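PDB 1F1E: histone fold protein, which joins two tandem histone folds in one chain that pair like a histone heterodimer, assembles into a dimer and probably binds DNA. Local coordinates for residues 10-16 with 78-83; 30-34 with 140-144; 118-122 with 143-147. All coordinates share one frame. Where two conformers were deposited one is given. Residues are numbered along the deposited sequence.

Contact 1 (10-16 with 78-83); sequences IERIFRQ and YDGELF
In this tandem histone, the first fold's short helix 7-15 packs against the extended linker that leads into helix 85-94 and makes one chain of two folds that are separate chains in ordinary histone dimers. Residues 10-15 are helical; from G80 to F83 the linker is largely extended (phi/psi -61/140 at E81). The closest CA pairs are I13-E81 at 6.1 Å and I10-F83 at 8.6 Å. E81 gives up the most surface. With chi1 and chi2 both t, its carboxylate reaches R12 (chi1 m, chi2 t, chi3 m) and forms a two-pronged salt bridge in the guanidinium plane: NE to OE1 2.8 Å, NH2 to OE2 2.9 Å. E81 N donates to OE1 of Q16 at 2.9 Å. I13 (m, t) fills the apolar side of the seam: its CG1 lies 3.7 Å from CB of E81, and its CD1 makes a CH-pi contact over one face of the F83 ring, 3.9 Å from the centroid and 19° off the normal. The F83 edge approaches I10, with CZ 4.0 Å from I10 CG1. F83 also touches C113 of helix 102-129, so the linker packs on both folds. Q16 NE2 bonds E117 of that helix as well as Y78 OH (2.9 Å), which itself donates to E81 O at 2.6 Å. An ideal CB on G80 would clash, 2.3 Å from Q16 NE2. Water 1 bridges two polar side chains, donating to Q16 OE1 at 2.9 Å and to E81 OE1 at 2.8 Å.

Contact 2 (30-34 with 140-144); sequences TIYDF and VEKAI
This is a buried, mainly apolar helix-helix contact between the two histone folds of the chain: the long helix 25-51 of the first meets the last helix of the second, 137-147. Both segments are helical throughout and run in roughly the same direction, their axes 34° apart with a closest approach of 10.8 Å. The nearest CA pairs, T30-V140 at 6.8 Å and F34-I144 at 8.4 Å, are one helical turn apart on each side. I144 (chi1 m, chi2 t) is the main insert. It projects between T30 and F34, with CD1 3.7 Å from T30 CG2 and 3.6 Å from F34 CG. Its CG1 sits almost on the normal of the F34 ring (7° off) and 3.9 Å from the centroid, a CH-pi contact over the face; F34, its CA-CB bond pointing toward segment 140-144, has chi1 t. At the N-terminal end V140 (t) presents CG1 to both T30 CG2 (3.6 Å) and I31 CG2 (3.7 Å). T30 has chi1 m, directing its methyl into this apolar seam while OG1 bonds the carbonyl O of D26, one turn earlier. Water 2 spans the solvent margin, donating to T30 OG1 and to E141 OE1, each at 2.6 Å. F14 of helix 7-15 covers I31 and V140, and L119 of helix 102-129 lies against F34 and A143. Such packing of the long central helix of one fold on the final helix of its partner is characteristic of the histone-fold handshake, formed here within a single polypeptide.

Contact 3 (118-122 with 143-147); sequences ELGEK and AITYS
L119 lays its CD1 methyl on the face of helix 143-147 made by A143, I144 and S147: it lies 3.8 Å from A143 CB, 3.9 Å from I144 CG1 and 3.6 Å from S147 OG. Its t, p rotamer carries the branch over to the partner helix although the CA-CB bond points sideways. Both segments are helical, crossing at 109° with their axes 9.6 Å apart; the nearest CA pair is K122-A143, at 5.5 Å, where the small alanine permits close approach. One turn on from L119, K122 (t, p, t, t) packs its aliphatic chain along the same helix, with CG 3.8 Å from A143 CB and CE 4.2 Å from the centroid of the Y146 ring in an off-centre CH-pi contact; its NZ forms a salt bridge with E125. S147 (chi1 p) turns its OG back to donate to A143 O, 2.7 Å away. Y146 and S147 also make backbone hydrogen bonds to the second subunit, whose K150 forms a salt bridge with E118. Within the second histone fold this is the long central helix 102-129 crossed by the final helix 137-147, while F34 of helix 25-51 packs on both L119 and I144.

Overall arrangement
From the N terminus, helix 7-15 opens contact 1, which closes only at the linker 78-83, after the rest of the first histone fold. Contact 2 has already started on helix 25-51 within that span and ends on helix 137-147, so contacts 1 and 2 cross. Contact 3 follows contact 1 as a short loop, sharing A143 and I144 with contact 2. Contact 1 ties the linker to the first fold, contact 2 joins the two folds and contact 3 packs helix 102-129 of the second on its last helix. F14, in segment 10-16 but not touching the linker, packs on I31 and V140 of contact 2 and on L119 and G120 of contact 3.

Contact 1 (10-16 with 78-83)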
ATOM      1  N   ILE A  10      13.213  -1.301  17.842  1.00 16.39           N
ATOM      2  CA  ILE A  10      12.912  -1.913  16.538  1.00 14.84           C
ATOM      3  C   ILE A  10      13.092  -3.419  16.579  1.00 15.74           C
ATOM      4  O   ILE A  10      12.214  -4.182  16.175  1.00 18.66           O
ATOM      5  CB  ILE A  10      13.734  -1.296  15.419  1.00 15.31           C
ATOM      6  CG1 ILE A  10      13.404   0.215  15.248  1.00 16.07           C
ATOM      7  CG2 ILE A  10      13.563  -2.056  14.126  1.00 13.73           C
ATOM      8  CD1 ILE A  10      14.377   0.865  14.281  1.00 17.34           C
ATOM      9  N   GLU A  11      14.253  -3.846  17.092  1.00 17.19           N
ATOM     10  CA  GLU A  11      14.459  -5.264  17.190  1.00 18.34           C
ATOM     11  C   GLU A  11      13.482  -5.999  18.086  1.00 18.29           C
ATOM     12  O   GLU A  11      13.054  -7.021  17.633  1.00 20.62           O
ATOM     13  CB  GLU A  11      15.887  -5.494  17.765  1.00 19.05           C
ATOM     14  CG  GLU A  11      16.214  -6.969  17.716  1.00 22.78           C
ATOM     15  CD  GLU A  11      17.563  -7.321  18.263  1.00 23.55           C
ATOM     16  OE1 GLU A  11      18.373  -6.391  18.531  1.00 24.46           O
ATOM     17  OE2 GLU A  11      17.774  -8.539  18.432  1.00 30.20           O
ATOM     18  N   ARG A  12      13.210  -5.460  19.296  1.00 17.70           N
ATOM     19  CA  ARG A  12      12.282  -6.201  20.157  1.00 18.79           C
ATOM     20  C   ARG A  12      10.901  -6.359  19.490  1.00 17.13           C
ATOM     21  O   ARG A  12      10.247  -7.382  19.590  1.00 19.00           O
ATOM     22  CB  ARG A  12      12.127  -5.596  21.553  1.00 18.70           C
ATOM     23  CG  ARG A  12      13.404  -5.719  22.409  1.00 22.01           C
ATOM     24  CD  ARG A  12      13.072  -5.222  23.825  1.00 23.47           C
ATOM     25  NE  ARG A  12      12.861  -3.769  23.777  1.00 23.99           N
ATOM     26  CZ  ARG A  12      13.793  -2.841  23.897  1.00 24.75           C
ATOM     27  NH1 ARG A  12      15.080  -3.124  24.090  1.00 26.22           N
ATOM     28  NH2 ARG A  12      13.465  -1.576  23.841  1.00 22.71           N
ATOM     29  N   ILE A  13      10.496  -5.257  18.828  1.00 15.68           N
ATOM     30  CA  ILE A  13       9.155  -5.230  18.284  1.00 15.16           C
ATOM     31  C   ILE A  13       9.104  -6.229  17.139  1.00 15.83           C
ATOM     32  O   ILE A  13       8.183  -7.011  17.002  1.00 16.37           O
ATOM     33  CB  ILE A  13       8.740  -3.829  17.922  1.00 14.66           C
ATOM     34  CG1 ILE A  13       8.583  -2.950  19.166  1.00 14.85           C
ATOM     35  CG2 ILE A  13       7.479  -3.797  17.102  1.00 15.09           C
ATOM     36  CD1 ILE A  13       8.644  -1.454  18.844  1.00 15.09           C
ATOM     37  N   PHE A  14      10.087  -6.163  16.248  1.00 16.50           N
ATOM     38  CA  PHE A  14      10.110  -7.138  15.139  1.00 16.68           C
ATOM     39  C   PHE A  14      10.128  -8.557  15.673  1.00 18.48           C
ATOM     40  O   PHE A  14       9.439  -9.453  15.184  1.00 18.91           O
ATOM     41  CB  PHE A  14      11.351  -6.860  14.314  1.00 17.21           C
ATOM     42  CG  PHE A  14      11.479  -7.707  13.087  1.00 14.70           C
ATOM     43  CD1 PHE A  14      12.227  -8.846  13.080  1.00 15.62           C
ATOM     44  CD2 PHE A  14      10.808  -7.347  11.919  1.00 13.54           C
ATOM     45  CE1 PHE A  14      12.367  -9.640  11.951  1.00 15.09           C
ATOM     46  CE2 PHE A  14      10.912  -8.138  10.819  1.00 13.89           C
ATOM     47  CZ  PHE A  14      11.686  -9.276  10.824  1.00 15.00           C
ATOM     48  N   ARG A  15      10.948  -8.748  16.720  1.00 19.95           N
ATOM     49  CA  ARG A  15      11.085 -10.097  17.276  1.00 22.75           C
ATOM     50  C   ARG A  15       9.811 -10.605  17.922  1.00 23.24           C
ATOM     51  O   ARG A  15       9.530 -11.798  18.063  1.00 23.09           O
ATOM     52  CB  ARG A  15      12.260 -10.049  18.272  1.00 25.21           C
ATOM     53  CG  ARG A  15      13.178 -11.179  18.428  1.00 29.86           C
ATOM     54  CD  ARG A  15      14.151 -10.912  19.567  1.00 31.58           C
ATOM     55  NE  ARG A  15      15.502 -10.610  19.074  1.00 32.27           N
ATOM     56  CZ  ARG A  15      16.304 -11.578  18.621  1.00 32.01           C
ATOM     57  NH1 ARG A  15      17.520 -11.283  18.192  1.00 33.73           N
ATOM     58  NH2 ARG A  15      15.897 -12.840  18.585  1.00 32.89           N
ATOM     59  N   GLN A  16       8.889  -9.740  18.319  1.00 22.64           N
ATOM     60  CA  GLN A  16       7.605 -10.154  18.809  1.00 23.45           C
ATOM     61  C   GLN A  16       6.870 -10.984  17.778  1.00 22.30           C
ATOM     62  O   GLN A  16       6.025 -11.789  18.123  1.00 27.81           O
ATOM     63  CB  GLN A  16       6.667  -8.965  19.087  1.00 22.82           C
ATOM     64  CG  GLN A  16       7.109  -8.146  20.274  1.00 21.58           C
ATOM     65  CD  GLN A  16       6.387  -6.841  20.505  1.00 19.95           C
ATOM     66  OE1 GLN A  16       6.681  -6.113  21.439  1.00 22.59           O
ATOM     67  NE2 GLN A  16       5.425  -6.514  19.654  1.00 20.99           N
ATOM     68  N   TYR A  78      -3.330  -4.123  19.272  1.00 19.89           N
ATOM     69  CA  TYR A  78      -1.911  -4.304  19.549  1.00 18.36           C
ATOM     70  C   TYR A  78      -1.575  -3.950  20.990  1.00 17.89           C
ATOM     71  O   TYR A  78      -1.875  -2.850  21.466  1.00 21.49           O
ATOM     72  CB  TYR A  78      -1.077  -3.454  18.607  1.00 16.25           C
ATOM     73  CG  TYR A  78       0.399  -3.520  18.848  1.00 14.75           C
ATOM     74  CD1 TYR A  78       1.149  -4.565  18.314  1.00 13.88           C
ATOM     75  CD2 TYR A  78       1.053  -2.549  19.594  1.00 14.06           C
ATOM     76  CE1 TYR A  78       2.505  -4.655  18.515  1.00 13.67           C
ATOM     77  CE2 TYR A  78       2.428  -2.608  19.825  1.00 14.35           C
ATOM     78  CZ  TYR A  78       3.135  -3.669  19.267  1.00 14.41           C
ATOM     79  OH  TYR A  78       4.487  -3.803  19.439  1.00 15.39           O
ATOM     80  N   ASP A  79      -0.872  -4.881  21.672  1.00 19.60           N
ATOM     81  CA  ASP A  79      -0.529  -4.651  23.037  1.00 22.37           C
ATOM     82  C   ASP A  79       0.960  -4.977  23.319  1.00 23.06           C
ATOM     83  O   ASP A  79       1.325  -5.177  24.459  1.00 25.56           O
ATOM     84  CB  ASP A  79      -1.365  -5.478  24.014  1.00 29.52           C
ATOM     85  N   GLY A  80       1.769  -4.990  22.284  1.00 22.42           N
ATOM     86  CA  GLY A  80       3.209  -5.142  22.421  1.00 21.74           C
ATOM     87  C   GLY A  80       3.906  -3.845  22.789  1.00 20.95           C
ATOM     88  O   GLY A  80       3.326  -2.832  23.212  1.00 23.13           O
ATOM     89  N   GLU A  81       5.222  -3.867  22.668  1.00 19.81           N
ATOM     90  CA  GLU A  81       6.057  -2.706  22.897  1.00 18.46           C
ATOM     91  C   GLU A  81       5.717  -1.565  21.946  1.00 16.47           C
ATOM     92  O   GLU A  81       5.486  -1.733  20.744  1.00 15.21           O
ATOM     93  CB  GLU A  81       7.537  -3.089  22.755  1.00 19.40           C
ATOM     94  CG  GLU A  81       8.377  -1.881  23.219  1.00 19.15           C
ATOM     95  CD  GLU A  81       9.863  -2.159  23.313  1.00 20.86           C
ATOM     96  OE1 GLU A  81      10.165  -3.349  23.295  1.00 23.22           O
ATOM     97  OE2 GLU A  81      10.674  -1.159  23.397  1.00 23.62           O
ATOM     98  N   LEU A  82       5.723  -0.329  22.449  1.00 16.58           N
ATOM     99  CA  LEU A  82       5.488   0.878  21.675  1.00 15.18           C
ATOM    100  C   LEU A  82       6.706   1.791  21.738  1.00 14.63           C
ATOM    101  O   LEU A  82       7.490   1.696  22.696  1.00 17.01           O
ATOM    102  CB  LEU A  82       4.287   1.629  22.237  1.00 16.28           C
ATOM    103  CG  LEU A  82       2.932   0.939  22.100  1.00 17.65           C
ATOM    104  CD1 LEU A  82       1.980   1.563  23.128  1.00 21.76           C
ATOM    105  CD2 LEU A  82       2.470   0.983  20.655  1.00 17.04           C
ATOM    106  N   PHE A  83       6.866   2.578  20.702  1.00 14.38           N
ATOM    107  CA  PHE A  83       7.932   3.555  20.858  1.00 14.86           C
ATOM    108  C   PHE A  83       7.523   4.645  21.814  1.00 14.34           C
ATOM    109  O   PHE A  83       6.367   4.787  22.170  1.00 15.63           O
ATOM    110  CB  PHE A  83       8.177   4.095  19.451  1.00 15.44           C
ATOM    111  CG  PHE A  83       8.781   3.082  18.483  1.00 15.56           C
ATOM    112  CD1 PHE A  83      10.054   2.584  18.657  1.00 16.21           C
ATOM    113  CD2 PHE A  83       8.027   2.650  17.422  1.00 15.07           C
ATOM    114  CE1 PHE A  83      10.599   1.678  17.766  1.00 16.14           C
ATOM    115  CE2 PHE A  83       8.554   1.771  16.508  1.00 14.69           C
ATOM    116  CZ  PHE A  83       9.822   1.293  16.667  1.00 15.88           C
TER
HETATM  117  O   HOH W   1       9.062  -5.907  23.073  1.00 36.88           O

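Contact 2 (30-34 with 140-144)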
ATOM      1  N   THR A  30      18.653  -5.149   8.012  1.00 20.30           N
ATOM      2  CA  THR A  30      17.521  -4.787   7.117  1.00 18.89           C
ATOM      3  C   THR A  30      16.419  -3.986   7.774  1.00 17.96           C
ATOM      4  O   THR A  30      15.914  -2.981   7.264  1.00 17.57           O
ATOM      5  CB  THR A  30      16.953  -6.054   6.497  1.00 17.96           C
ATOM      6  OG1 THR A  30      18.022  -6.702   5.761  1.00 17.63           O
ATOM      7  CG2 THR A  30      15.881  -5.741   5.484  1.00 20.33           C
ATOM      8  N   ILE A  31      16.032  -4.458   8.953  1.00 16.84           N
ATOM      9  CA  ILE A  31      14.955  -3.806   9.720  1.00 17.47           C
ATOM     10  C   ILE A  31      15.406  -2.460  10.246  1.00 18.01           C
ATOM     11  O   ILE A  31      14.582  -1.564  10.362  1.00 17.16           O
ATOM     12  CB  ILE A  31      14.372  -4.675  10.842  1.00 18.46           C
ATOM     13  CG1 ILE A  31      15.335  -5.019  11.952  1.00 20.25           C
ATOM     14  CG2 ILE A  31      13.753  -5.986  10.324  1.00 16.39           C
ATOM     15  CD1 ILE A  31      14.740  -5.734  13.165  1.00 20.22           C
ATOM     16  N   TYR A  32      16.667  -2.232  10.547  1.00 18.14           N
ATOM     17  CA  TYR A  32      17.093  -0.904  11.022  1.00 18.52           C
ATOM     18  C   TYR A  32      17.018   0.104   9.899  1.00 19.13           C
ATOM     19  O   TYR A  32      16.722   1.307  10.066  1.00 21.18           O
ATOM     20  CB  TYR A  32      18.524  -1.061  11.511  1.00 19.52           C
ATOM     21  CG  TYR A  32      18.693  -1.905  12.755  1.00 18.70           C
ATOM     22  CD1 TYR A  32      17.725  -2.180  13.681  1.00 21.57           C
ATOM     23  CD2 TYR A  32      19.924  -2.471  13.079  1.00 18.81           C
ATOM     24  CE1 TYR A  32      17.895  -2.934  14.817  1.00 21.62           C
ATOM     25  CE2 TYR A  32      20.182  -3.226  14.166  1.00 19.69           C
ATOM     26  CZ  TYR A  32      19.135  -3.470  15.045  1.00 22.49           C
ATOM     27  OH  TYR A  32      19.414  -4.222  16.135  1.00 25.34           O
ATOM     28  N   ASP A  33      17.312  -0.386   8.706  1.00 18.20           N
ATOM     29  CA  ASP A  33      17.198   0.571   7.614  1.00 18.88           C
ATOM     30  C   ASP A  33      15.705   0.791   7.326  1.00 16.98           C
ATOM     31  O   ASP A  33      15.216   1.896   7.120  1.00 18.08           O
ATOM     32  CB  ASP A  33      17.926   0.099   6.340  1.00 20.63           C
ATOM     33  CG  ASP A  33      19.439   0.379   6.326  1.00 21.34           C
ATOM     34  OD1 ASP A  33      19.910   1.156   7.189  1.00 23.79           O
ATOM     35  OD2 ASP A  33      20.164  -0.258   5.502  1.00 22.36           O
ATOM     36  N   PHE A  34      14.914  -0.296   7.289  1.00 15.14           N
ATOM     37  CA  PHE A  34      13.564  -0.204   6.810  1.00 11.87           C
ATOM     38  C   PHE A  34      12.541   0.430   7.766  1.00 11.67           C
ATOM     39  O   PHE A  34      11.749   1.257   7.345  1.00 11.84           O
ATOM     40  CB  PHE A  34      13.092  -1.623   6.408  1.00 11.91           C
ATOM     41  CG  PHE A  34      11.635  -1.588   5.999  1.00 12.57           C
ATOM     42  CD1 PHE A  34      11.331  -1.102   4.724  1.00 12.84           C
ATOM     43  CD2 PHE A  34      10.657  -2.074   6.838  1.00 12.76           C
ATOM     44  CE1 PHE A  34      10.004  -1.084   4.362  1.00 13.46           C
ATOM     45  CE2 PHE A  34       9.322  -1.978   6.476  1.00 13.21           C
ATOM     46  CZ  PHE A  34       9.050  -1.514   5.230  1.00 12.65           C
ATOM     47  N   VAL A 140      13.574 -11.123   5.513  1.00 11.78           N
ATOM     48  CA  VAL A 140      13.095  -9.785   5.765  1.00 12.18           C
ATOM     49  C   VAL A 140      12.907  -9.017   4.475  1.00 11.83           C
ATOM     50  O   VAL A 140      11.870  -8.342   4.291  1.00 11.76           O
ATOM     51  CB  VAL A 140      13.994  -8.954   6.702  1.00 13.34           C
ATOM     52  CG1 VAL A 140      13.272  -7.650   7.050  1.00 16.15           C
ATOM     53  CG2 VAL A 140      14.352  -9.723   7.948  1.00 13.82           C
ATOM     54  N   GLU A 141      13.856  -9.127   3.545  1.00 12.68           N
ATOM     55  CA  GLU A 141      13.720  -8.476   2.265  1.00 13.45           C
ATOM     56  C   GLU A 141      12.471  -8.915   1.504  1.00 12.07           C
ATOM     57  O   GLU A 141      11.705  -8.097   0.979  1.00 12.33           O
ATOM     58  CB  GLU A 141      14.964  -8.788   1.395  1.00 16.25           C
ATOM     59  CG  GLU A 141      16.234  -8.103   1.839  1.00 19.83           C
ATOM     60  CD  GLU A 141      17.502  -8.669   1.254  1.00 22.99           C
ATOM     61  OE1 GLU A 141      18.567  -8.204   1.651  1.00 26.46           O
ATOM     62  OE2 GLU A 141      17.451  -9.620   0.424  1.00 31.43           O
ATOM     63  N   LYS A 142      12.231 -10.215   1.530  1.00 13.34           N
ATOM     64  CA  LYS A 142      11.042 -10.742   0.849  1.00 13.12           C
ATOM     65  C   LYS A 142       9.752 -10.306   1.524  1.00 12.30           C
ATOM     66  O   LYS A 142       8.755  -9.950   0.890  1.00 11.58           O
ATOM     67  CB  LYS A 142      11.111 -12.281   0.849  0.54 14.74           C
ATOM     68  CG  LYS A 142      12.015 -13.021  -0.099  0.54 17.50           C
ATOM     69  CD  LYS A 142      11.880 -14.512   0.232  0.54 19.51           C
ATOM     70  CE  LYS A 142      12.669 -15.531  -0.554  0.54 21.05           C
ATOM     71  NZ  LYS A 142      12.301 -16.929  -0.138  0.54 26.11           N
ATOM     72  N   ALA A 143       9.809 -10.282   2.898  1.00 12.40           N
ATOM     73  CA  ALA A 143       8.660  -9.788   3.627  1.00 11.69           C
ATOM     74  C   ALA A 143       8.319  -8.331   3.321  1.00 10.34           C
ATOM     75  O   ALA A 143       7.144  -7.961   3.145  1.00 10.48           O
ATOM     76  CB  ALA A 143       8.866  -9.980   5.124  1.00 12.72           C
ATOM     77  N   ILE A 144       9.359  -7.489   3.205  1.00 11.27           N
ATOM     78  CA  ILE A 144       9.172  -6.093   2.817  1.00 10.04           C
ATOM     79  C   ILE A 144       8.571  -5.980   1.444  1.00  9.81           C
ATOM     80  O   ILE A 144       7.608  -5.236   1.280  1.00 10.34           O
ATOM     81  CB  ILE A 144      10.519  -5.376   2.982  1.00 10.11           C
ATOM     82  CG1 ILE A 144      10.957  -5.192   4.429  1.00  8.71           C
ATOM     83  CG2 ILE A 144      10.495  -4.060   2.272  1.00 13.26           C
ATOM     84  CD1 ILE A 144      12.406  -4.838   4.649  1.00 11.04           C
TER
HETATM   85  O   HOH W   2      18.761  -6.222   3.318  1.00 31.75           O

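Contact 3 (118-122 with 143-147)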
ATOM      1  N   GLU A 118       4.178  -7.500  12.345  1.00 10.62           N
ATOM      2  CA  GLU A 118       3.640  -8.233  11.209  1.00 11.33           C
ATOM      3  C   GLU A 118       4.705  -8.570  10.163  1.00  9.98           C
ATOM      4  O   GLU A 118       4.738  -9.663   9.582  1.00 10.07           O
ATOM      5  CB  GLU A 118       2.522  -7.453  10.569  1.00 12.80           C
ATOM      6  CG  GLU A 118       1.636  -8.221   9.659  0.57 13.70           C
ATOM      7  CD  GLU A 118       0.500  -7.239   9.314  0.57 14.26           C
ATOM      8  OE1 GLU A 118      -0.676  -7.503   9.587  0.57 16.81           O
ATOM      9  OE2 GLU A 118       0.879  -6.187   8.759  0.57 12.59           O
ATOM     10  N   LEU A 119       5.606  -7.622  10.012  1.00  9.67           N
ATOM     11  CA  LEU A 119       6.763  -7.942   9.150  1.00  9.61           C
ATOM     12  C   LEU A 119       7.579  -9.095   9.689  1.00  9.94           C
ATOM     13  O   LEU A 119       8.048  -9.938   8.908  1.00 10.99           O
ATOM     14  CB  LEU A 119       7.599  -6.689   9.011  1.00  9.70           C
ATOM     15  CG  LEU A 119       8.629  -6.660   7.896  1.00 10.84           C
ATOM     16  CD1 LEU A 119       7.914  -6.585   6.525  1.00 12.77           C
ATOM     17  CD2 LEU A 119       9.651  -5.580   8.152  1.00 14.09           C
ATOM     18  N   GLY A 120       7.758  -9.144  10.997  1.00 11.05           N
ATOM     19  CA  GLY A 120       8.474 -10.233  11.616  1.00 11.24           C
ATOM     20  C   GLY A 120       7.725 -11.540  11.388  1.00 12.26           C
ATOM     21  O   GLY A 120       8.267 -12.602  11.097  1.00 13.91           O
ATOM     22  N   GLU A 121       6.401 -11.515  11.490  1.00 11.67           N
ATOM     23  CA  GLU A 121       5.647 -12.731  11.213  1.00 14.04           C
ATOM     24  C   GLU A 121       5.847 -13.213   9.790  1.00 13.12           C
ATOM     25  O   GLU A 121       5.985 -14.409   9.501  1.00 14.42           O
ATOM     26  CB  GLU A 121       4.161 -12.495  11.419  1.00 15.94           C
ATOM     27  CG  GLU A 121       3.774 -12.181  12.829  1.00 18.31           C
ATOM     28  CD  GLU A 121       2.326 -11.775  13.012  1.00 20.93           C
ATOM     29  OE1 GLU A 121       1.998 -11.348  14.128  1.00 24.26           O
ATOM     30  OE2 GLU A 121       1.459 -11.974  12.106  1.00 29.70           O
ATOM     31  N   LYS A 122       5.811 -12.300   8.831  1.00 12.48           N
ATOM     32  CA  LYS A 122       5.973 -12.660   7.461  1.00 11.85           C
ATOM     33  C   LYS A 122       7.384 -13.192   7.192  1.00 12.13           C
ATOM     34  O   LYS A 122       7.573 -14.179   6.469  1.00 12.74           O
ATOM     35  CB  LYS A 122       5.647 -11.448   6.557  1.00 13.28           C
ATOM     36  CG  LYS A 122       5.561 -11.856   5.060  1.00 16.14           C
ATOM     37  CD  LYS A 122       4.371 -12.749   4.806  1.00 20.55           C
ATOM     38  CE  LYS A 122       4.123 -13.149   3.373  1.00 22.18           C
ATOM     39  NZ  LYS A 122       2.949 -14.088   3.478  1.00 24.21           N
ATOM     40  N   ALA A 143       9.809 -10.282   2.898  1.00 12.40           N
ATOM     41  CA  ALA A 143       8.660  -9.788   3.627  1.00 11.69           C
ATOM     42  C   ALA A 143       8.319  -8.331   3.321  1.00 10.34           C
ATOM     43  O   ALA A 143       7.144  -7.961   3.145  1.00 10.48           O
ATOM     44  CB  ALA A 143       8.866  -9.980   5.124  1.00 12.72           C
ATOM     45  N   ILE A 144       9.359  -7.489   3.205  1.00 11.27           N
ATOM     46  CA  ILE A 144       9.172  -6.093   2.817  1.00 10.04           C
ATOM     47  C   ILE A 144       8.571  -5.980   1.444  1.00  9.81           C
ATOM     48  O   ILE A 144       7.608  -5.236   1.280  1.00 10.34           O
ATOM     49  CB  ILE A 144      10.519  -5.376   2.982  1.00 10.11           C
ATOM     50  CG1 ILE A 144      10.957  -5.192   4.429  1.00  8.71           C
ATOM     51  CG2 ILE A 144      10.495  -4.060   2.272  1.00 13.26           C
ATOM     52  CD1 ILE A 144      12.406  -4.838   4.649  1.00 11.04           C
ATOM     53  N   THR A 145       9.186  -6.695   0.500  1.00 11.57           N
ATOM     54  CA  THR A 145       8.747  -6.504  -0.885  1.00 11.33           C
ATOM     55  C   THR A 145       7.311  -6.961  -1.048  1.00 11.58           C
ATOM     56  O   THR A 145       6.513  -6.312  -1.711  1.00 11.79           O
ATOM     57  CB  THR A 145       9.690  -7.312  -1.777  0.62 12.09           C
ATOM     58  OG1 THR A 145      10.917  -6.617  -1.888  0.62 15.94           O
ATOM     59  CG2 THR A 145       9.028  -7.386  -3.121  0.62 13.64           C
ATOM     60  N   TYR A 146       6.993  -8.093  -0.425  1.00 12.51           N
ATOM     61  CA  TYR A 146       5.687  -8.692  -0.598  1.00 14.28           C
ATOM     62  C   TYR A 146       4.695  -7.781   0.078  1.00 13.63           C
ATOM     63  O   TYR A 146       3.718  -7.325  -0.501  1.00 14.12           O
ATOM     64  CB  TYR A 146       5.700 -10.090  -0.011  1.00 16.86           C
ATOM     65  CG  TYR A 146       4.453 -10.869  -0.247  1.00 17.61           C
ATOM     66  CD1 TYR A 146       3.359 -10.711   0.616  1.00 16.70           C
ATOM     67  CD2 TYR A 146       4.318 -11.795  -1.285  1.00 20.11           C
ATOM     68  CE1 TYR A 146       2.190 -11.408   0.446  1.00 17.33           C
ATOM     69  CE2 TYR A 146       3.153 -12.486  -1.490  1.00 20.52           C
ATOM     70  CZ  TYR A 146       2.111 -12.284  -0.617  1.00 19.84           C
ATOM     71  OH  TYR A 146       0.960 -12.978  -0.783  1.00 22.83           O
ATOM     72  N   SER A 147       4.936  -7.505   1.368  1.00 13.07           N
ATOM     73  CA  SER A 147       3.906  -6.860   2.122  1.00 14.45           C
ATOM     74  C   SER A 147       3.669  -5.376   1.870  1.00 12.70           C
ATOM     75  O   SER A 147       2.567  -4.908   2.157  1.00 12.23           O
ATOM     76  CB  SER A 147       4.129  -7.125   3.606  1.00 17.24           C
ATOM     77  OG  SER A 147       5.210  -6.389   4.085  1.00 18.32           O
TER